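Beta-lactamase (Klebsiella pneumoniae, PDB 6HUH) probably hydrolyses beta-lactam antibiotics to substituted beta-amino acids, as a class D serine beta-lactamase whose activity confers antibiotic resistance. Local coordinates at residues L57-Y62 / A174-H179; S64-D69 / Q107-W112. One frame throughout, in Å; residues are numbered along the deposited sequence.

Contact 1 of 2, residues L57-Y62 / A174-H179; sequences LALMGY and AQTLQH
Y62 and H179 meet ring against side-chain root. The CB of H179 sits over the centre of the tyrosine ring, 3.5 Å from its centroid and 10° off the normal, a CH-pi contact that a broad flat phenol suits well. Beyond CB, the imidazole runs almost parallel to the phenol, with the planes at 21°, but it is offset, the centroids 4.9 Å apart, and little of one ring lies over the other. The imidazole ND1 is hydrogen-bonded to E70, so histidine supplies both a carbon for the ring face and a polar end for the neighbouring loop.

Aliphatic contacts fill the rest. The methyl CG2 of T176, anti to the backbone N, lies against the other helix, 3.7 Å from Y62 CB and 3.9 Å from L59 CD2; threonine is small and branched, with a methyl to give its neighbour. The same L59 CD2 lies 3.9 Å from CD2 of L177; V172 touches both leucines.

No hydrogen bond links the segments. Their axes approach to 9.1 Å at 135° between chain directions, a buried helix-helix packing. It joins helix 56-64, in the helical part of the penicillin-binding transpeptidase fold, to helix 174-184, which runs into the edge strand 185-189 of the antiparallel sheet.

Contact 2 of 2, residues S64-D69 / Q107-W112; sequences SGFLVD and QRLTEW
S64 OG lies beside the indole of W112, 3.3 Å from its CZ3 and near the ring plane, while its hydrogen bond goes back to the carbonyl O of M60 one helical turn earlier. A small hydroxyl residue suits this place: it bonds to its own helix and still fits against the indole edge. G65 follows with positive phi (104°), a backbone shape that favours glycine, and the chain turns out of the helix.

F66 then carries most of the contact. Its CG is anti to the backbone N, and the ring lies against helix 103-113. Its CB lies over the six-membered ring of W112, 3.9 Å from the centroid, and its CD1 comes 3.4 Å from W112 CG; the planes of the phenyl and the five-membered ring are inclined at 48°, neither stacked nor edge-to-face. L109 meets the phenyl with its CA, 4.0 Å from the centroid over one face, and with CD1, 3.7 Å from F66 CD2. R108 offers chiefly its backbone O and CB to the phenyl tip, its guanidinium being held by D81 and the O of P76.

This is a small aromatic and aliphatic cluster near the surface, by which the loop after helix 56-64 packs against helix 103-113 in the helical part of the class D beta-lactamase fold.

Helix 56-64 and the loop that follows it tie the two contacts together; the centres of the two contacts are about 11 Å apart, and both segments of contact 2 fall between those of contact 1 in the sequence. Two probable hydrogen bonds fold the loop back on the helix: Y62 OH to D69 O at 2.7 Å and L67 N to G61 O at 2.8 Å. L109 also packs on L57. Helices 174-184 and 103-113 thus both bear on one short piece of chain. Neither contact lies at the active site, but helix 56-64 closely follows S51, the predicted acylated serine, and K54, which is carboxylated in this crystal.

Contact 1 of 2, residues L57-Y62 / A174-H179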
loop_
_atom_site.group_PDB
_atom_site.type_symbol
_atom_site.label_atom_id
_atom_site.label_comp_id
_atom_site.label_asym_id
_atom_site.label_seq_id
_atom_site.Cartn_x
_atom_site.Cartn_y
_atom_site.Cartn_z
ATOM N N LEU A 57 -10.886 4.907 -14.662
ATOM C CA LEU A 57 -10.910 3.443 -14.631
ATOM C C LEU A 57 -11.259 2.902 -13.229
ATOM O O LEU A 57 -12.077 1.985 -13.120
ATOM C CB LEU A 57 -9.602 2.826 -15.177
ATOM C CG LEU A 57 -9.374 2.889 -16.699
ATOM C CD1 LEU A 57 -8.052 2.271 -17.079
ATOM C CD2 LEU A 57 -10.467 2.174 -17.474
ATOM N N ALA A 58 -10.689 3.503 -12.154
ATOM C CA ALA A 58 -11.004 3.122 -10.765
ATOM C C ALA A 58 -12.504 3.313 -10.486
ATOM O O ALA A 58 -13.086 2.497 -9.778
ATOM C CB ALA A 58 -10.191 3.950 -9.783
ATOM N N LEU A 59 -13.132 4.360 -11.074
ATOM C CA LEU A 59 -14.560 4.640 -10.922
ATOM C C LEU A 59 -15.420 3.626 -11.672
ATOM O O LEU A 59 -16.417 3.151 -11.114
ATOM C CB LEU A 59 -14.892 6.054 -11.393
ATOM C CG LEU A 59 -14.311 7.199 -10.588
ATOM C CD1 LEU A 59 -14.174 8.422 -11.463
ATOM C CD2 LEU A 59 -15.171 7.495 -9.355
ATOM N N MET A 60 -15.037 3.305 -12.940
ATOM C CA MET A 60 -15.708 2.320 -13.798
ATOM C C MET A 60 -15.683 0.993 -13.059
ATOM O O MET A 60 -16.743 0.407 -12.817
ATOM C CB MET A 60 -14.991 2.164 -15.156
ATOM C CG MET A 60 -15.070 3.370 -16.047
ATOM S SD MET A 60 -14.264 3.070 -17.649
ATOM C CE MET A 60 -13.761 4.753 -18.070
ATOM N N GLY A 61 -14.480 0.581 -12.656
ATOM C CA GLY A 61 -14.212 -0.643 -11.905
ATOM C C GLY A 61 -14.960 -0.792 -10.595
ATOM O O GLY A 61 -15.415 -1.886 -10.280
ATOM N N TYR A 62 -15.121 0.285 -9.833
ATOM C CA TYR A 62 -15.894 0.185 -8.602
ATOM C C TYR A 62 -17.387 0.279 -8.835
ATOM O O TYR A 62 -18.141 -0.368 -8.123
ATOM C CB TYR A 62 -15.451 1.199 -7.555
ATOM C CG TYR A 62 -14.139 0.823 -6.908
ATOM C CD1 TYR A 62 -14.056 -0.245 -6.016
ATOM C CD2 TYR A 62 -12.979 1.546 -7.173
ATOM C CE1 TYR A 62 -12.841 -0.598 -5.430
ATOM C CE2 TYR A 62 -11.760 1.195 -6.600
ATOM C CZ TYR A 62 -11.695 0.127 -5.730
ATOM O OH TYR A 62 -10.480 -0.165 -5.175
ATOM N N ALA A 174 -21.115 7.062 -3.363
ATOM C CA ALA A 174 -20.210 7.616 -2.367
ATOM C C ALA A 174 -19.050 6.642 -2.128
ATOM O O ALA A 174 -17.886 7.062 -2.179
ATOM C CB ALA A 174 -20.966 7.875 -1.069
ATOM N N GLN A 175 -19.371 5.340 -1.913
ATOM C CA GLN A 175 -18.394 4.280 -1.693
ATOM C C GLN A 175 -17.490 4.030 -2.919
ATOM O O GLN A 175 -16.328 3.670 -2.722
ATOM C CB GLN A 175 -19.016 2.989 -1.169
ATOM C CG GLN A 175 -20.077 2.340 -2.072
ATOM C CD GLN A 175 -21.477 2.932 -1.975
ATOM O OE1 GLN A 175 -21.736 4.001 -1.384
ATOM N NE2 GLN A 175 -22.419 2.252 -2.606
ATOM N N THR A 176 -17.972 4.301 -4.169
ATOM C CA THR A 176 -17.128 4.209 -5.370
ATOM C C THR A 176 -16.091 5.324 -5.270
ATOM O O THR A 176 -14.913 5.063 -5.504
ATOM C CB THR A 176 -17.964 4.244 -6.674
ATOM O OG1 THR A 176 -18.657 2.995 -6.825
ATOM C CG2 THR A 176 -17.110 4.476 -7.918
ATOM N N LEU A 177 -16.526 6.548 -4.856
ATOM C CA LEU A 177 -15.661 7.728 -4.693
ATOM C C LEU A 177 -14.682 7.508 -3.562
ATOM O O LEU A 177 -13.536 7.943 -3.682
ATOM C CB LEU A 177 -16.458 9.026 -4.415
ATOM C CG LEU A 177 -17.405 9.585 -5.499
ATOM C CD1 LEU A 177 -18.165 10.785 -4.969
ATOM C CD2 LEU A 177 -16.653 9.975 -6.769
ATOM N N GLN A 178 -15.121 6.850 -2.461
ATOM C CA GLN A 178 -14.240 6.578 -1.331
ATOM C C GLN A 178 -13.197 5.503 -1.655
ATOM O O GLN A 178 -12.031 5.697 -1.341
ATOM C CB GLN A 178 -15.017 6.270 -0.047
ATOM C CG GLN A 178 -14.186 6.411 1.235
ATOM C CD GLN A 178 -13.880 7.845 1.637
ATOM O OE1 GLN A 178 -12.776 8.366 1.408
ATOM N NE2 GLN A 178 -14.837 8.501 2.288
ATOM N N HIS A 179 -13.580 4.406 -2.314
ATOM C CA HIS A 179 -12.608 3.376 -2.696
ATOM C C HIS A 179 -11.552 3.955 -3.665
ATOM O O HIS A 179 -10.353 3.708 -3.490
ATOM C CB HIS A 179 -13.308 2.177 -3.328
ATOM C CG HIS A 179 -13.976 1.244 -2.363
ATOM N ND1 HIS A 179 -13.331 0.791 -1.231
ATOM C CD2 HIS A 179 -15.181 0.626 -2.454
ATOM C CE1 HIS A 179 -14.177 -0.049 -0.645
ATOM N NE2 HIS A 179 -15.303 -0.175 -1.342
#

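Contact 2 of 2, residues S64-D69 / Q107-W112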
loop_
_atom_site.group_PDB
_atom_site.type_symbol
_atom_site.label_atom_id
_atom_site.label_comp_id
_atom_site.label_asym_id
_atom_site.label_seq_id
_atom_site.Cartn_x
_atom_site.Cartn_y
_atom_site.Cartn_z
ATOM N N SER A 64 -19.122 -0.727 -11.587
ATOM C CA SER A 64 -19.576 -1.939 -12.250
ATOM C C SER A 64 -19.446 -3.172 -11.366
ATOM O O SER A 64 -20.213 -4.114 -11.533
ATOM C CB SER A 64 -18.852 -2.126 -13.576
ATOM O OG SER A 64 -17.444 -2.140 -13.415
ATOM N N GLY A 65 -18.507 -3.152 -10.418
ATOM C CA GLY A 65 -18.296 -4.259 -9.498
ATOM C C GLY A 65 -17.089 -5.122 -9.797
ATOM O O GLY A 65 -16.874 -6.127 -9.107
ATOM N N PHE A 66 -16.288 -4.747 -10.824
ATOM C CA PHE A 66 -15.068 -5.464 -11.177
ATOM C C PHE A 66 -14.081 -5.373 -10.027
ATOM O O PHE A 66 -13.432 -6.369 -9.681
ATOM C CB PHE A 66 -14.412 -4.880 -12.433
ATOM C CG PHE A 66 -13.198 -5.688 -12.829
ATOM C CD1 PHE A 66 -13.336 -6.964 -13.360
ATOM C CD2 PHE A 66 -11.921 -5.210 -12.599
ATOM C CE1 PHE A 66 -12.225 -7.718 -13.723
ATOM C CE2 PHE A 66 -10.804 -5.982 -12.924
ATOM C CZ PHE A 66 -10.968 -7.228 -13.494
ATOM N N LEU A 67 -13.928 -4.159 -9.480
ATOM C CA LEU A 67 -13.057 -3.882 -8.350
ATOM C C LEU A 67 -13.938 -3.910 -7.125
ATOM O O LEU A 67 -15.038 -3.338 -7.143
ATOM C CB LEU A 67 -12.356 -2.527 -8.516
ATOM C CG LEU A 67 -11.547 -2.320 -9.792
ATOM C CD1 LEU A 67 -11.126 -0.887 -9.909
ATOM C CD2 LEU A 67 -10.348 -3.279 -9.886
ATOM N N VAL A 68 -13.507 -4.654 -6.099
ATOM C CA VAL A 68 -14.279 -4.861 -4.872
ATOM C C VAL A 68 -13.961 -3.774 -3.867
ATOM O O VAL A 68 -14.871 -3.098 -3.379
ATOM C CB VAL A 68 -14.064 -6.287 -4.296
ATOM C CG1 VAL A 68 -14.797 -6.477 -2.966
ATOM C CG2 VAL A 68 -14.480 -7.345 -5.301
ATOM N N ASP A 69 -12.662 -3.643 -3.541
ATOM C CA ASP A 69 -12.096 -2.657 -2.624
ATOM C C ASP A 69 -10.633 -2.427 -2.971
ATOM O O ASP A 69 -10.254 -2.609 -4.116
ATOM C CB ASP A 69 -12.312 -3.043 -1.133
ATOM C CG ASP A 69 -11.867 -4.427 -0.711
ATOM O OD1 ASP A 69 -10.873 -4.932 -1.275
ATOM O OD2 ASP A 69 -12.475 -4.980 0.224
ATOM N N GLN A 107 -6.201 -3.375 -18.496
ATOM C CA GLN A 107 -6.683 -4.145 -19.656
ATOM C C GLN A 107 -7.616 -5.252 -19.188
ATOM O O GLN A 107 -8.619 -5.509 -19.848
ATOM C CB GLN A 107 -5.525 -4.744 -20.465
ATOM C CG GLN A 107 -4.431 -3.747 -20.827
ATOM C CD GLN A 107 -3.440 -4.285 -21.828
ATOM O OE1 GLN A 107 -2.952 -5.419 -21.728
ATOM N NE2 GLN A 107 -3.091 -3.461 -22.801
ATOM N N ARG A 108 -7.319 -5.877 -18.031
ATOM C CA ARG A 108 -8.160 -6.919 -17.419
ATOM C C ARG A 108 -9.534 -6.352 -17.102
ATOM O O ARG A 108 -10.539 -7.021 -17.344
ATOM C CB ARG A 108 -7.548 -7.435 -16.113
ATOM C CG ARG A 108 -6.260 -8.199 -16.280
ATOM C CD ARG A 108 -6.459 -9.648 -16.660
ATOM N NE ARG A 108 -5.385 -10.438 -16.075
ATOM C CZ ARG A 108 -4.214 -10.667 -16.654
ATOM N NH1 ARG A 108 -3.964 -10.201 -17.873
ATOM N NH2 ARG A 108 -3.288 -11.377 -16.027
ATOM N N LEU A 109 -9.565 -5.112 -16.567
ATOM C CA LEU A 109 -10.784 -4.385 -16.260
ATOM C C LEU A 109 -11.551 -4.040 -17.529
ATOM O O LEU A 109 -12.747 -4.332 -17.579
ATOM C CB LEU A 109 -10.494 -3.124 -15.408
ATOM C CG LEU A 109 -11.525 -1.972 -15.391
ATOM C CD1 LEU A 109 -12.890 -2.419 -14.887
ATOM C CD2 LEU A 109 -11.068 -0.880 -14.498
ATOM N N THR A 110 -10.892 -3.426 -18.540
ATOM C CA THR A 110 -11.568 -3.007 -19.784
ATOM C C THR A 110 -12.131 -4.192 -20.576
ATOM O O THR A 110 -13.270 -4.097 -21.029
ATOM C CB THR A 110 -10.698 -2.090 -20.653
ATOM O OG1 THR A 110 -9.517 -2.771 -21.089
ATOM C CG2 THR A 110 -10.351 -0.770 -19.962
ATOM N N GLU A 111 -11.367 -5.318 -20.689
ATOM C CA GLU A 111 -11.807 -6.550 -21.386
ATOM C C GLU A 111 -13.088 -7.119 -20.755
ATOM O O GLU A 111 -13.941 -7.658 -21.463
ATOM C CB GLU A 111 -10.714 -7.627 -21.362
ATOM C CG GLU A 111 -9.653 -7.464 -22.440
ATOM C CD GLU A 111 -8.483 -8.431 -22.357
ATOM O OE1 GLU A 111 -7.338 -8.003 -22.638
ATOM O OE2 GLU A 111 -8.709 -9.617 -22.020
ATOM N N TRP A 112 -13.206 -6.977 -19.419
ATOM C CA TRP A 112 -14.342 -7.377 -18.604
ATOM C C TRP A 112 -15.542 -6.427 -18.789
ATOM O O TRP A 112 -16.682 -6.883 -18.710
ATOM C CB TRP A 112 -13.923 -7.428 -17.129
ATOM C CG TRP A 112 -15.025 -7.841 -16.201
ATOM C CD1 TRP A 112 -15.321 -9.105 -15.795
ATOM C CD2 TRP A 112 -15.985 -6.981 -15.574
ATOM N NE1 TRP A 112 -16.412 -9.091 -14.963
ATOM C CE2 TRP A 112 -16.839 -7.798 -14.805
ATOM C CE3 TRP A 112 -16.203 -5.594 -15.580
ATOM C CZ2 TRP A 112 -17.906 -7.276 -14.063
ATOM C CZ3 TRP A 112 -17.256 -5.077 -14.844
ATOM C CH2 TRP A 112 -18.095 -5.912 -14.100
#